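Local coordinates for diketoreductase (Acinetobacter baylyi, PDB 4E12) that reduces dicarbonyl compounds with NADH as a diketoreductase of the 3-hydroxyacyl-CoA dehydrogenase family, at the interface of chains A and B. Residues are numbered along the deposited sequence; one frame, centred on the assembly and turned at random. Chains: chain A/B, Diketoreductase.

Contact 1: the interface of chains A and B. Residues chain A 193, 196-197, 200, 222; chain B 196, 200, 222, 226.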
ATOM      1  N   LEU A 193       4.261  -8.106   6.834  1.00 28.00           N
ATOM      2  CA  LEU A 193       3.060  -7.808   6.041  1.00 27.49           C
ATOM      3  C   LEU A 193       2.049  -6.904   6.751  1.00 29.23           C
ATOM      4  O   LEU A 193       1.604  -5.897   6.189  1.00 26.66           O
ATOM      5  CB  LEU A 193       2.371  -9.094   5.593  1.00 29.36           C
ATOM      6  CG  LEU A 193       1.086  -8.846   4.812  1.00 30.27           C
ATOM      7  CD1 LEU A 193       1.327  -7.967   3.578  1.00 31.14           C
ATOM      8  CD2 LEU A 193       0.482 -10.181   4.442  1.00 31.47           C
ATOM      9  N   LEU A 196       3.038  -3.387   7.102  1.00 26.41           N
ATOM     10  CA  LEU A 196       2.902  -2.562   5.910  1.00 26.49           C
ATOM     11  C   LEU A 196       1.450  -2.290   5.582  1.00 28.02           C
ATOM     12  O   LEU A 196       1.094  -1.179   5.189  1.00 27.44           O
ATOM     13  CB  LEU A 196       3.542  -3.251   4.707  1.00 23.86           C
ATOM     14  CG  LEU A 196       5.037  -3.513   4.704  1.00 28.07           C
ATOM     15  CD1 LEU A 196       5.372  -4.230   3.405  1.00 26.54           C
ATOM     16  CD2 LEU A 196       5.767  -2.182   4.772  1.00 25.67           C
ATOM     17  N   LEU A 197       0.614  -3.323   5.714  1.00 26.49           N
ATOM     18  CA  LEU A 197      -0.768  -3.214   5.300  1.00 30.87           C
ATOM     19  C   LEU A 197      -1.626  -2.363   6.226  1.00 28.78           C
ATOM     20  O   LEU A 197      -2.452  -1.587   5.748  1.00 28.90           O
ATOM     21  CB  LEU A 197      -1.390  -4.594   5.142  1.00 31.49           C
ATOM     22  CG  LEU A 197      -2.813  -4.615   4.622  1.00 30.32           C
ATOM     23  CD1 LEU A 197      -2.880  -4.083   3.191  1.00 34.45           C
ATOM     24  CD2 LEU A 197      -3.320  -6.040   4.702  1.00 30.03           C
ATOM     25  N   LEU A 200      -1.644   1.426   5.477  1.00 28.69           N
ATOM     26  CA  LEU A 200      -2.391   1.731   4.256  1.00 30.90           C
ATOM     27  C   LEU A 200      -3.915   1.720   4.515  1.00 28.57           C
ATOM     28  O   LEU A 200      -4.640   2.651   4.138  1.00 28.42           O
ATOM     29  CB  LEU A 200      -2.027   0.712   3.166  1.00 28.83           C
ATOM     30  CG  LEU A 200      -2.787   0.846   1.853  1.00 31.29           C
ATOM     31  CD1 LEU A 200      -2.582   2.273   1.305  1.00 28.70           C
ATOM     32  CD2 LEU A 200      -2.298  -0.238   0.876  1.00 27.84           C
ATOM     33  N   TRP A 222      -5.664   4.329  -5.658  1.00 30.14           N
ATOM     34  CA  TRP A 222      -4.583   3.407  -5.330  1.00 29.52           C
ATOM     35  C   TRP A 222      -4.202   2.524  -6.502  1.00 33.59           C
ATOM     36  O   TRP A 222      -3.012   2.299  -6.754  1.00 30.77           O
ATOM     37  CB  TRP A 222      -4.947   2.538  -4.131  1.00 28.42           C
ATOM     38  CG  TRP A 222      -3.800   1.740  -3.600  1.00 29.01           C
ATOM     39  CD1 TRP A 222      -3.681   0.379  -3.611  1.00 28.44           C
ATOM     40  CD2 TRP A 222      -2.611   2.242  -2.958  1.00 28.81           C
ATOM     41  NE1 TRP A 222      -2.511   0.002  -3.003  1.00 28.35           N
ATOM     42  CE2 TRP A 222      -1.834   1.121  -2.590  1.00 26.59           C
ATOM     43  CE3 TRP A 222      -2.132   3.527  -2.656  1.00 27.60           C
ATOM     44  CZ2 TRP A 222      -0.598   1.245  -1.921  1.00 25.52           C
ATOM     45  CZ3 TRP A 222      -0.920   3.650  -2.006  1.00 27.04           C
ATOM     46  CH2 TRP A 222      -0.163   2.519  -1.640  1.00 25.27           C
TER
ATOM     47  N   LEU B 196      -2.413   8.018   1.009  1.00 26.41           N
ATOM     48  CA  LEU B 196      -2.362   6.567   1.104  1.00 26.49           C
ATOM     49  C   LEU B 196      -0.942   6.051   1.004  1.00 28.02           C
ATOM     50  O   LEU B 196      -0.562   5.123   1.718  1.00 27.44           O
ATOM     51  CB  LEU B 196      -3.180   5.929  -0.016  1.00 23.86           C
ATOM     52  CG  LEU B 196      -4.680   6.159  -0.070  1.00 28.07           C
ATOM     53  CD1 LEU B 196      -5.209   5.433  -1.297  1.00 26.54           C
ATOM     54  CD2 LEU B 196      -5.308   5.587   1.190  1.00 25.67           C
ATOM     55  N   LEU B 200       2.357   3.859   3.779  1.00 28.69           N
ATOM     56  CA  LEU B 200       2.977   2.607   3.342  1.00 30.90           C
ATOM     57  C   LEU B 200       4.516   2.734   3.286  1.00 28.57           C
ATOM     58  O   LEU B 200       5.253   1.888   3.811  1.00 28.42           O
ATOM     59  CB  LEU B 200       2.422   2.217   1.964  1.00 28.83           C
ATOM     60  CG  LEU B 200       3.033   0.973   1.332  1.00 31.29           C
ATOM     61  CD1 LEU B 200       2.861  -0.212   2.304  1.00 28.70           C
ATOM     62  CD2 LEU B 200       2.363   0.720  -0.030  1.00 27.84           C
ATOM     63  N   TRP B 222       5.245  -7.435   0.218  1.00 30.14           N
ATOM     64  CA  TRP B 222       4.151  -6.611  -0.282  1.00 29.52           C
ATOM     65  C   TRP B 222       3.579  -7.141  -1.583  1.00 33.59           C
ATOM     66  O   TRP B 222       2.355  -7.163  -1.765  1.00 30.77           O
ATOM     67  CB  TRP B 222       4.592  -5.164  -0.468  1.00 28.42           C
ATOM     68  CG  TRP B 222       3.465  -4.226  -0.753  1.00 29.01           C
ATOM     69  CD1 TRP B 222       3.255  -3.533  -1.912  1.00 28.44           C
ATOM     70  CD2 TRP B 222       2.393  -3.853   0.136  1.00 28.81           C
ATOM     71  NE1 TRP B 222       2.142  -2.742  -1.796  1.00 28.35           N
ATOM     72  CE2 TRP B 222       1.592  -2.914  -0.550  1.00 26.59           C
ATOM     73  CE3 TRP B 222       2.039  -4.218   1.445  1.00 27.60           C
ATOM     74  CZ2 TRP B 222       0.453  -2.323   0.035  1.00 25.52           C
ATOM     75  CZ3 TRP B 222       0.921  -3.643   2.017  1.00 27.04           C
ATOM     76  CH2 TRP B 222       0.138  -2.703   1.318  1.00 25.27           C
ATOM     77  N   THR B 226      -0.209  -8.632  -1.286  1.00 34.30           N
ATOM     78  CA  THR B 226      -1.300  -7.799  -1.794  1.00 34.27           C
ATOM     79  C   THR B 226      -1.465  -7.934  -3.304  1.00 34.67           C
ATOM     80  O   THR B 226      -2.408  -7.385  -3.878  1.00 36.92           O
ATOM     81  CB  THR B 226      -1.064  -6.301  -1.485  1.00 32.35           C
ATOM     82  OG1 THR B 226       0.093  -5.842  -2.208  1.00 32.01           O
ATOM     83  CG2 THR B 226      -0.830  -6.107   0.004  1.00 34.30           C
TER

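Contact 2: the interface of chains A and B. Residues chain A 203-204, 207, 213, 218, 221; chain B 188, 191-192, 195-196.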
ATOM      1  N   ALA A 203      -5.038   4.582   6.686  1.00 27.21           N
ATOM      2  CA  ALA A 203      -5.084   5.821   5.909  1.00 28.53           C
ATOM      3  C   ALA A 203      -6.356   5.897   5.066  1.00 26.77           C
ATOM      4  O   ALA A 203      -6.990   6.948   4.977  1.00 25.85           O
ATOM      5  CB  ALA A 203      -3.865   5.929   5.004  1.00 27.06           C
ATOM      6  N   ALA A 204      -6.718   4.809   4.407  1.00 28.08           N
ATOM      7  CA  ALA A 204      -7.936   4.803   3.589  1.00 27.94           C
ATOM      8  C   ALA A 204      -9.180   5.044   4.466  1.00 28.27           C
ATOM      9  O   ALA A 204     -10.101   5.790   4.101  1.00 25.35           O
ATOM     10  CB  ALA A 204      -8.059   3.465   2.856  1.00 29.40           C
ATOM     11  N   LEU A 207      -9.625   8.673   5.404  1.00 29.41           N
ATOM     12  CA  LEU A 207     -10.197   9.418   4.277  1.00 27.46           C
ATOM     13  C   LEU A 207     -11.694   9.158   4.161  1.00 29.96           C
ATOM     14  O   LEU A 207     -12.464  10.061   3.827  1.00 31.89           O
ATOM     15  CB  LEU A 207      -9.560   8.998   2.953  1.00 26.35           C
ATOM     16  CG  LEU A 207      -8.066   9.227   2.750  1.00 29.20           C
ATOM     17  CD1 LEU A 207      -7.659   8.617   1.399  1.00 29.60           C
ATOM     18  CD2 LEU A 207      -7.808  10.733   2.785  1.00 30.61           C
ATOM     19  N   ALA A 213     -13.380  11.332   0.612  1.00 33.32           N
ATOM     20  CA  ALA A 213     -13.639  10.670  -0.663  1.00 32.93           C
ATOM     21  C   ALA A 213     -14.447   9.400  -0.427  1.00 33.33           C
ATOM     22  O   ALA A 213     -14.456   8.873   0.690  1.00 33.76           O
ATOM     23  CB  ALA A 213     -12.314  10.318  -1.339  1.00 32.96           C
ATOM     24  N   ILE A 218     -11.254   6.218  -3.558  1.00 25.53           N
ATOM     25  CA  ILE A 218     -10.016   5.912  -2.839  1.00 28.94           C
ATOM     26  C   ILE A 218      -9.349   4.706  -3.504  1.00 28.90           C
ATOM     27  O   ILE A 218      -8.140   4.715  -3.774  1.00 28.96           O
ATOM     28  CB  ILE A 218     -10.332   5.678  -1.343  1.00 30.21           C
ATOM     29  CG1 ILE A 218     -10.961   6.957  -0.764  1.00 31.30           C
ATOM     30  CG2 ILE A 218      -9.097   5.246  -0.585  1.00 31.80           C
ATOM     31  CD1 ILE A 218     -11.469   6.838   0.650  1.00 29.88           C
ATOM     32  N   THR A 221      -7.873   5.465  -7.013  1.00 31.98           N
ATOM     33  CA  THR A 221      -6.652   6.224  -6.831  1.00 31.55           C
ATOM     34  C   THR A 221      -5.480   5.297  -6.553  1.00 29.88           C
ATOM     35  O   THR A 221      -4.403   5.470  -7.124  1.00 33.36           O
ATOM     36  CB  THR A 221      -6.760   7.216  -5.675  1.00 34.49           C
ATOM     37  OG1 THR A 221      -7.834   8.130  -5.921  1.00 32.73           O
ATOM     38  CG2 THR A 221      -5.459   7.982  -5.535  1.00 32.75           C
TER
ATOM     39  N   LYS B 188      -7.896  18.012   2.286  1.00 36.61           N
ATOM     40  CA  LYS B 188      -7.049  17.038   2.936  1.00 37.08           C
ATOM     41  C   LYS B 188      -5.633  17.243   2.419  1.00 32.80           C
ATOM     42  O   LYS B 188      -5.386  17.166   1.212  1.00 30.42           O
ATOM     43  CB  LYS B 188      -7.536  15.619   2.607  1.00 34.39           C
ATOM     44  CG  LYS B 188      -6.662  14.494   3.160  1.00 36.46           C
ATOM     45  CD  LYS B 188      -6.708  14.398   4.682  1.00 34.10           C
ATOM     46  CE  LYS B 188      -5.738  13.354   5.196  1.00 34.61           C
ATOM     47  NZ  LYS B 188      -4.331  13.774   4.959  1.00 42.92           N
ATOM     48  N   TYR B 191      -3.993  15.261  -0.438  1.00 32.98           N
ATOM     49  CA  TYR B 191      -5.103  14.762  -1.257  1.00 27.66           C
ATOM     50  C   TYR B 191      -5.382  13.301  -0.876  1.00 29.40           C
ATOM     51  O   TYR B 191      -5.338  12.944   0.310  1.00 27.99           O
ATOM     52  CB  TYR B 191      -4.762  14.899  -2.765  1.00 29.01           C
ATOM     53  CG  TYR B 191      -4.405  16.324  -3.173  1.00 29.50           C
ATOM     54  CD1 TYR B 191      -5.363  17.177  -3.705  1.00 31.75           C
ATOM     55  CD2 TYR B 191      -3.110  16.812  -3.019  1.00 33.62           C
ATOM     56  CE1 TYR B 191      -5.043  18.501  -4.084  1.00 33.69           C
ATOM     57  CE2 TYR B 191      -2.780  18.133  -3.389  1.00 32.38           C
ATOM     58  CZ  TYR B 191      -3.753  18.965  -3.921  1.00 34.87           C
ATOM     59  OH  TYR B 191      -3.441  20.262  -4.290  1.00 32.99           O
ATOM     60  N   VAL B 192      -5.629  12.461  -1.878  1.00 29.25           N
ATOM     61  CA  VAL B 192      -5.868  11.035  -1.677  1.00 30.63           C
ATOM     62  C   VAL B 192      -4.600  10.193  -1.862  1.00 27.74           C
ATOM     63  O   VAL B 192      -4.197   9.463  -0.955  1.00 29.18           O
ATOM     64  CB  VAL B 192      -6.985  10.489  -2.611  1.00 27.77           C
ATOM     65  CG1 VAL B 192      -7.104   8.982  -2.459  1.00 28.55           C
ATOM     66  CG2 VAL B 192      -8.329  11.142  -2.266  1.00 30.60           C
ATOM     67  N   SER B 195      -1.826  10.650   0.603  1.00 27.94           N
ATOM     68  CA  SER B 195      -2.331  10.262   1.910  1.00 27.05           C
ATOM     69  C   SER B 195      -2.276   8.772   2.097  1.00 27.01           C
ATOM     70  O   SER B 195      -2.102   8.302   3.218  1.00 26.55           O
ATOM     71  CB  SER B 195      -3.756  10.789   2.149  1.00 29.13           C
ATOM     72  OG  SER B 195      -3.713  12.196   2.272  1.00 27.97           O
ATOM     73  N   LEU B 196      -2.413   8.018   1.009  1.00 26.41           N
ATOM     74  CA  LEU B 196      -2.362   6.567   1.104  1.00 26.49           C
ATOM     75  C   LEU B 196      -0.942   6.051   1.004  1.00 28.02           C
ATOM     76  O   LEU B 196      -0.562   5.123   1.718  1.00 27.44           O
ATOM     77  CB  LEU B 196      -3.180   5.929  -0.016  1.00 23.86           C
ATOM     78  CG  LEU B 196      -4.680   6.159  -0.070  1.00 28.07           C
ATOM     79  CD1 LEU B 196      -5.209   5.433  -1.297  1.00 26.54           C
ATOM     80  CD2 LEU B 196      -5.308   5.587   1.190  1.00 25.67           C
TER

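Contact 3: the interface of chains A and B. Residues chain A 186-188, 191-192, 195-196; chain B 206-207, 212-213.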
ATOM      1  N   LYS A 186      14.852  -9.143  13.542  1.00 38.42           N
ATOM      2  CA  LYS A 186      14.559  -8.746  14.908  1.00 39.58           C
ATOM      3  C   LYS A 186      13.052  -8.833  15.100  1.00 43.07           C
ATOM      4  O   LYS A 186      12.298  -8.794  14.126  1.00 40.44           O
ATOM      5  CB  LYS A 186      14.958  -7.286  15.149  1.00 44.49           C
ATOM      6  CG  LYS A 186      16.422  -6.954  14.998  1.00 56.40           C
ATOM      7  CD  LYS A 186      16.662  -5.500  15.395  1.00 60.56           C
ATOM      8  CE  LYS A 186      18.128  -5.111  15.272  1.00 82.80           C
ATOM      9  NZ  LYS A 186      18.368  -3.692  15.665  1.00 78.94           N
ATOM     10  N   GLU A 187      12.601  -8.925  16.342  1.00 39.90           N
ATOM     11  CA  GLU A 187      11.164  -8.902  16.580  1.00 38.39           C
ATOM     12  C   GLU A 187      10.513  -7.612  16.126  1.00 37.00           C
ATOM     13  O   GLU A 187      11.096  -6.526  16.206  1.00 38.44           O
ATOM     14  CB  GLU A 187      10.820  -9.114  18.040  1.00 42.26           C
ATOM     15  CG  GLU A 187      10.990 -10.506  18.539  1.00 49.74           C
ATOM     16  CD  GLU A 187      10.369 -10.641  19.898  1.00 51.20           C
ATOM     17  OE1 GLU A 187      10.613  -9.752  20.742  1.00 54.34           O
ATOM     18  OE2 GLU A 187       9.609 -11.603  20.109  1.00 45.28           O
ATOM     19  N   LYS A 188       9.280  -7.756  15.675  1.00 36.61           N
ATOM     20  CA  LYS A 188       8.451  -6.645  15.264  1.00 37.08           C
ATOM     21  C   LYS A 188       7.002  -7.100  15.345  1.00 32.80           C
ATOM     22  O   LYS A 188       6.612  -8.079  14.703  1.00 30.42           O
ATOM     23  CB  LYS A 188       8.802  -6.235  13.826  1.00 34.39           C
ATOM     24  CG  LYS A 188       7.926  -5.129  13.241  1.00 36.46           C
ATOM     25  CD  LYS A 188       8.141  -3.778  13.917  1.00 34.10           C
ATOM     26  CE  LYS A 188       7.170  -2.740  13.391  1.00 34.61           C
ATOM     27  NZ  LYS A 188       5.776  -3.066  13.795  1.00 42.92           N
ATOM     28  N   TYR A 191       4.915  -8.429  12.402  1.00 32.98           N
ATOM     29  CA  TYR A 191       5.887  -8.950  11.436  1.00 27.66           C
ATOM     30  C   TYR A 191       6.111  -7.896  10.342  1.00 29.40           C
ATOM     31  O   TYR A 191       6.182  -6.694  10.636  1.00 27.99           O
ATOM     32  CB  TYR A 191       5.384 -10.290  10.836  1.00 29.01           C
ATOM     33  CG  TYR A 191       5.077 -11.344  11.895  1.00 29.50           C
ATOM     34  CD1 TYR A 191       6.022 -12.299  12.248  1.00 31.75           C
ATOM     35  CD2 TYR A 191       3.844 -11.376  12.540  1.00 33.62           C
ATOM     36  CE1 TYR A 191       5.748 -13.279  13.230  1.00 33.69           C
ATOM     37  CE2 TYR A 191       3.561 -12.345  13.526  1.00 32.38           C
ATOM     38  CZ  TYR A 191       4.519 -13.290  13.859  1.00 34.87           C
ATOM     39  OH  TYR A 191       4.252 -14.248  14.822  1.00 32.99           O
ATOM     40  N   VAL A 192       6.185  -8.343   9.091  1.00 29.25           N
ATOM     41  CA  VAL A 192       6.350  -7.459   7.941  1.00 30.63           C
ATOM     42  C   VAL A 192       5.017  -7.103   7.273  1.00 27.74           C
ATOM     43  O   VAL A 192       4.675  -5.926   7.148  1.00 29.18           O
ATOM     44  CB  VAL A 192       7.314  -8.054   6.876  1.00 27.77           C
ATOM     45  CG1 VAL A 192       7.350  -7.162   5.646  1.00 28.55           C
ATOM     46  CG2 VAL A 192       8.729  -8.180   7.452  1.00 30.60           C
ATOM     47  N   SER A 195       2.583  -5.040   9.222  1.00 27.94           N
ATOM     48  CA  SER A 195       3.209  -3.754   9.487  1.00 27.05           C
ATOM     49  C   SER A 195       3.078  -2.831   8.309  1.00 27.01           C
ATOM     50  O   SER A 195       3.004  -1.618   8.488  1.00 26.55           O
ATOM     51  CB  SER A 195       4.684  -3.913   9.894  1.00 29.13           C
ATOM     52  OG  SER A 195       4.748  -4.523  11.167  1.00 27.97           O
ATOM     53  N   LEU A 196       3.038  -3.387   7.102  1.00 26.41           N
ATOM     54  CA  LEU A 196       2.902  -2.562   5.910  1.00 26.49           C
ATOM     55  C   LEU A 196       1.450  -2.290   5.582  1.00 28.02           C
ATOM     56  O   LEU A 196       1.094  -1.179   5.189  1.00 27.44           O
ATOM     57  CB  LEU A 196       3.542  -3.251   4.707  1.00 23.86           C
ATOM     58  CG  LEU A 196       5.037  -3.513   4.704  1.00 28.07           C
ATOM     59  CD1 LEU A 196       5.372  -4.230   3.405  1.00 26.54           C
ATOM     60  CD2 LEU A 196       5.767  -2.182   4.772  1.00 25.67           C
TER
ATOM     61  N   GLU B 206      10.659   2.324   8.227  1.00 29.10           N
ATOM     62  CA  GLU B 206      10.851   1.937   9.628  1.00 30.56           C
ATOM     63  C   GLU B 206      11.350   0.498   9.756  1.00 29.81           C
ATOM     64  O   GLU B 206      12.283   0.224  10.515  1.00 33.77           O
ATOM     65  CB  GLU B 206       9.549   2.103  10.418  1.00 32.46           C
ATOM     66  CG  GLU B 206       9.636   1.664  11.881  1.00 37.17           C
ATOM     67  CD  GLU B 206       9.614   0.144  12.076  1.00 43.69           C
ATOM     68  OE1 GLU B 206      10.211  -0.347  13.054  1.00 43.05           O
ATOM     69  OE2 GLU B 206       8.985  -0.566  11.265  1.00 53.02           O
ATOM     70  N   LEU B 207      10.737  -0.430   9.032  1.00 29.41           N
ATOM     71  CA  LEU B 207      11.223  -1.814   9.040  1.00 27.46           C
ATOM     72  C   LEU B 207      12.676  -1.879   8.586  1.00 29.96           C
ATOM     73  O   LEU B 207      13.460  -2.678   9.103  1.00 31.89           O
ATOM     74  CB  LEU B 207      10.411  -2.693   8.089  1.00 26.35           C
ATOM     75  CG  LEU B 207       8.922  -2.885   8.356  1.00 29.20           C
ATOM     76  CD1 LEU B 207       8.322  -3.705   7.204  1.00 29.60           C
ATOM     77  CD2 LEU B 207       8.769  -3.606   9.695  1.00 30.61           C
ATOM     78  N   ILE B 212      14.685  -4.684  10.821  1.00 35.23           N
ATOM     79  CA  ILE B 212      13.768  -5.817  10.875  1.00 32.37           C
ATOM     80  C   ILE B 212      13.955  -6.731   9.669  1.00 33.95           C
ATOM     81  O   ILE B 212      13.982  -7.953   9.817  1.00 35.95           O
ATOM     82  CB  ILE B 212      12.291  -5.355  10.897  1.00 30.44           C
ATOM     83  CG1 ILE B 212      12.050  -4.313  11.985  1.00 31.20           C
ATOM     84  CG2 ILE B 212      11.352  -6.542  11.071  1.00 28.27           C
ATOM     85  CD1 ILE B 212      12.397  -4.774  13.394  1.00 31.63           C
ATOM     86  N   ALA B 213      14.081  -6.144   8.474  1.00 33.32           N
ATOM     87  CA  ALA B 213      14.145  -6.916   7.237  1.00 32.93           C
ATOM     88  C   ALA B 213      14.890  -6.119   6.173  1.00 33.33           C
ATOM     89  O   ALA B 213      14.993  -4.893   6.280  1.00 33.76           O
ATOM     90  CB  ALA B 213      12.731  -7.229   6.749  1.00 32.96           C
TER

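Contact 1: the interface of chains A and B
A:Leu200 and B:Trp222 meet where the leucine methyl CD2 points at the rim of the six-membered ring, in the plane of the indole, 3.5 Å from CH2. The partner tryptophan repeats this at the symmetry-related place, with B:Leu200 CD2 at the edge of A:Trp222. In both, CG stands anti to the backbone N (chi1 -170°), sending the indole toward the partner, and the turn about CB-CG (chi2 -114°) presents its benzo edge. A:Leu197 adds its backbone CA at the same edge, 3.7 Å from B:Trp222 CZ3, while A:Leu196 lays CB against CE3 at 3.7 Å, its side chain slanting across that of the tryptophan.

Leucine also meets leucine: A:Leu200 CD1 approaches B:Leu196 CB to 3.9 Å, and branched methyls suit such a dovetail between helices.

Contacts within the chain probably help to fix the indole's rotation. B:Leu200 CD1 lies 3.7 Å above one face of B:Trp222 and B:Thr226 OG1 over the opposite face, both toward the rim. A 2.7 Å hydrogen bond from B:Thr226 OG1 to B:Trp222 O holds the hydroxyl there.

This mainly apolar centre of a two-fold interface, with no polar pair in bonding reach across it, would help hold the subunits together if this pairing is the biological dimer.

Contact 2: the interface of chains A and B
A:Leu207, A:Thr221 and their neighbours receive B:Val192 and B:Leu196 in a hydrophobic interface in which a loop and helix start of one chain pack on two helices of the other, one flank of a two-fold contact that would fasten the two subunits together if the deposited dimer is the biological one. A:Leu207 is the forked piece. Its CG is anti to the carbonyl carbon (chi1 -62°), and the two methyls divide the work: CD1 lies 3.8 Å from B:Leu196 CD2 and also touches B:Val192, whereas CD2 rests 3.9 Å from CG of B:Lys188, whose aliphatic stem crosses it at about a right angle.

B:Leu196 pushes its tip between two helices of chain A. Its CD2 packs 3.6 Å from A:Ala204 CA, an approach to the backbone that the small alanine side chain permits, and CD1 meets A:Ile218 CG2 at 4.0 Å. A:Ala203, equally small, sets its methyl CB 3.5 Å from the carbonyl B:Ser195 O. B:Val192 has CG1 anti to the backbone N (chi1 175°), which directs that methyl to A:Thr221 CG2 at 3.6 Å.

Behind this surface, B:Ser195 OG donates to B:Tyr191 O at 2.7 Å, from above the carbonyl plane, and accepts a longer bond from B:Lys188 NZ. The serine thus ties the loop to the first turn of its helix.

In the fold, the B residues span the end of that loop and the start of helix 193-209, while chain A offers the later turns of its helix 193-209, helix 215-226 and the loop residue A:Ala213.

Contact 3: the interface of chains A and B
A:Lys188 lies against B:Ile212 and B:Leu207 in this member of the 3-hydroxyacyl-CoA dehydrogenase family, on the loop leading into helix 193-209 of chain A. The snug part is apolar. B:Ile212, with CG2 anti to the backbone N, sets that methyl 3.8 Å from A:Lys188 CB; along its other arm, B:Ile212 CD1 comes 3.6 Å from the carbonyl A:Glu187 O. An isoleucine branched at CB can touch both the lysine stem and the loop backbone in this way. Beside it, B:Leu207 packs on A:Val192 as its twin does in contact 2.

On the polar side the charged groups do not pair across the contact. The lysine chain bends twice, at chi2 (68°) and chi4 (67°), and the bends turn its amino group back to A:Ser195 OG of its own chain, again as in the twin. With the amino group turned away, B:Glu206 meets a methylene: OE2 is 3.5 Å from A:Lys188 CE. The opposite charges remain apart, with 4.8 Å between A:Lys188 NZ and B:Glu206 OE2, so any attraction is probably long-range. A:Lys186, which also approaches B:Ile212, is poorly ordered, so its contact carries little weight.

Contact 1 is the middle of the interface, with the C-alpha centres of contacts 2 and 3 each about 13 Å from its own and about 24 Å from one another. Contact 2 shares B:Leu196 with contact 1, and contact 3 shares A:Leu196, so the same leucine in each copy bridges centre and flank. Contacts 2 and 3 are largely twins under chain exchange, although contact 3 extends further along the loop before helix 193-209. That helix serves all three contacts from both subunits. The pairing therefore joins the C-terminal regions, with each flank also drawing in the partner's loop ahead of the helix.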